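Local coordinates for protein IroE-like serine hydrolase (Shewanella oneidensis, PDB 3GFF) that is a putative alpha/beta-hydrolase of the esterase D family that probably hydrolyses ester bonds, at residues V46-G51 with S60-L65. Residues are numbered along the deposited sequence; the frame is centred on the assembly and turned at random.
Sequences VYLLDG and SLLQFL
With chi1 at -70° and chi2 near 168°, L62, whose first side-chain bond already points toward the strand, carries CD1 on in that direction, anti to its own CA, to the face of strand 43-48 that bears V46 and L48. On the strand, the chi1 of V46 (177°) sets CG1 opposite the backbone N and within 4.3 Å of L62 CD1. L48 CD2 lies at the same distance, 4.3 Å, from that L62 CD1 methyl. V46 and L48 are two residues apart and present their side chains on one face of the strand, where V46 CG1 and L48 CD2 themselves approach to 3.7 Å. The end of the L62 chain thus points obliquely between two strand methyls and meets each on its flank, with no hydrogen bond between the segments. The contact is loose and wholly apolar, and it illustrates how a helix is seated on a sheet in an alpha/beta-hydrolase fold: helix 51-65 is the crossover of the beta-alpha-beta unit linking parallel neighbours 43-48 and 77-81. Around this buried point, L62 also packs on I78 of strand 77-81 and on I259 of helix 250-263, while V46 and L48 reach V142 of strand 138-144, which leads into the presumed nucleophile elbow.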
loop_
_atom_site.group_PDB
_atom_site.type_symbol
_atom_site.label_atom_id
_atom_site.label_comp_id
_atom_site.label_asym_id
_atom_site.label_seq_id
_atom_site.Cartn_x
_atom_site.Cartn_y
_atom_site.Cartn_z
ATOM N N VAL A 46 16.945 -3.249 3.126
ATOM C CA VAL A 46 15.910 -4.032 2.440
ATOM C C VAL A 46 16.235 -3.951 0.958
ATOM O O VAL A 46 16.162 -2.893 0.318
ATOM C CB VAL A 46 14.449 -3.576 2.791
ATOM C CG1 VAL A 46 13.440 -4.369 2.001
ATOM C CG2 VAL A 46 14.136 -3.799 4.310
ATOM N N TYR A 47 16.652 -5.082 0.418
ATOM C CA TYR A 47 16.962 -5.179 -1.024
ATOM C C TYR A 47 15.724 -5.601 -1.802
ATOM O O TYR A 47 15.176 -6.649 -1.526
ATOM C CB TYR A 47 18.066 -6.202 -1.254
ATOM C CG TYR A 47 19.460 -5.763 -0.813
ATOM C CD1 TYR A 47 19.880 -5.959 0.490
ATOM C CD2 TYR A 47 20.378 -5.241 -1.722
ATOM C CE1 TYR A 47 21.128 -5.630 0.888
ATOM C CE2 TYR A 47 21.637 -4.886 -1.335
ATOM C CZ TYR A 47 22.009 -5.080 -0.018
ATOM O OH TYR A 47 23.259 -4.762 0.433
ATOM N N LEU A 48 15.283 -4.776 -2.755
ATOM C CA LEU A 48 14.112 -5.077 -3.577
ATOM C C LEU A 48 14.550 -5.451 -5.015
ATOM O O LEU A 48 15.226 -4.658 -5.685
ATOM C CB LEU A 48 13.172 -3.864 -3.656
ATOM C CG LEU A 48 12.780 -3.153 -2.348
ATOM C CD1 LEU A 48 11.988 -1.904 -2.704
ATOM C CD2 LEU A 48 11.969 -4.110 -1.363
ATOM N N LEU A 49 14.180 -6.661 -5.454
ATOM C CA LEU A 49 14.409 -7.103 -6.822
ATOM C C LEU A 49 13.350 -6.477 -7.727
ATOM O O LEU A 49 12.366 -5.932 -7.226
ATOM C CB LEU A 49 14.348 -8.623 -6.915
ATOM C CG LEU A 49 15.403 -9.359 -6.090
ATOM C CD1 LEU A 49 15.322 -10.848 -6.333
ATOM C CD2 LEU A 49 16.798 -8.832 -6.388
ATOM N N ASP A 50 13.562 -6.575 -9.045
ATOM C CA ASP A 50 12.697 -5.959 -10.057
ATOM C C ASP A 50 12.523 -4.490 -9.785
ATOM O O ASP A 50 11.424 -3.963 -9.914
ATOM C CB ASP A 50 11.329 -6.645 -10.128
ATOM C CG ASP A 50 11.404 -7.982 -10.772
ATOM O OD1 ASP A 50 12.082 -8.062 -11.834
ATOM O OD2 ASP A 50 10.815 -8.931 -10.227
ATOM N N GLY A 51 13.619 -3.824 -9.454
ATOM C CA GLY A 51 13.584 -2.412 -9.074
ATOM C C GLY A 51 12.973 -1.453 -10.065
ATOM O O GLY A 51 12.338 -0.511 -9.649
ATOM N N SER A 60 7.730 3.715 -1.378
ATOM C CA SER A 60 6.775 4.662 -0.744
ATOM C C SER A 60 5.988 3.999 0.419
ATOM O O SER A 60 5.684 4.637 1.432
ATOM C CB SER A 60 5.827 5.330 -1.750
ATOM O OG SER A 60 5.006 4.412 -2.446
ATOM N N LEU A 61 5.668 2.716 0.272
ATOM C CA LEU A 61 4.973 1.998 1.322
ATOM C C LEU A 61 5.933 1.858 2.514
ATOM O O LEU A 61 5.598 2.222 3.636
ATOM C CB LEU A 61 4.451 0.654 0.795
ATOM C CG LEU A 61 3.893 -0.312 1.840
ATOM C CD1 LEU A 61 2.719 0.384 2.589
ATOM C CD2 LEU A 61 3.519 -1.677 1.226
ATOM N N LEU A 62 7.143 1.377 2.260
ATOM C CA LEU A 62 8.131 1.202 3.334
ATOM C C LEU A 62 8.419 2.475 4.153
ATOM O O LEU A 62 8.443 2.434 5.392
ATOM C CB LEU A 62 9.417 0.567 2.802
ATOM C CG LEU A 62 9.280 -0.895 2.386
ATOM C CD1 LEU A 62 10.495 -1.316 1.624
ATOM C CD2 LEU A 62 9.073 -1.801 3.577
ATOM N N GLN A 63 8.649 3.588 3.467
ATOM C CA GLN A 63 8.850 4.873 4.122
ATOM C C GLN A 63 7.572 5.300 4.849
ATOM O O GLN A 63 7.646 5.869 5.903
ATOM C CB GLN A 63 9.244 5.929 3.095
ATOM C CG GLN A 63 10.670 5.760 2.521
ATOM C CD GLN A 63 11.775 6.445 3.349
ATOM O OE1 GLN A 63 11.565 7.522 3.955
ATOM N NE2 GLN A 63 12.978 5.852 3.344
ATOM N N PHE A 64 6.397 5.053 4.272
ATOM C CA PHE A 64 5.132 5.398 4.932
ATOM C C PHE A 64 4.977 4.607 6.243
ATOM O O PHE A 64 4.705 5.171 7.281
ATOM C CB PHE A 64 3.910 5.165 4.017
ATOM C CG PHE A 64 2.577 5.367 4.719
ATOM C CD1 PHE A 64 1.979 6.610 4.777
ATOM C CD2 PHE A 64 1.935 4.283 5.325
ATOM C CE1 PHE A 64 0.786 6.787 5.416
ATOM C CE2 PHE A 64 0.746 4.449 5.980
ATOM C CZ PHE A 64 0.164 5.711 6.020
ATOM N N LEU A 65 5.198 3.306 6.191
ATOM C CA LEU A 65 5.067 2.459 7.382
ATOM C C LEU A 65 6.023 2.804 8.537
ATOM O O LEU A 65 5.793 2.357 9.658
ATOM C CB LEU A 65 5.230 0.985 7.004
ATOM C CG LEU A 65 4.090 0.272 6.261
ATOM C CD1 LEU A 65 4.512 -1.087 5.829
ATOM C CD2 LEU A 65 2.915 0.153 7.162
#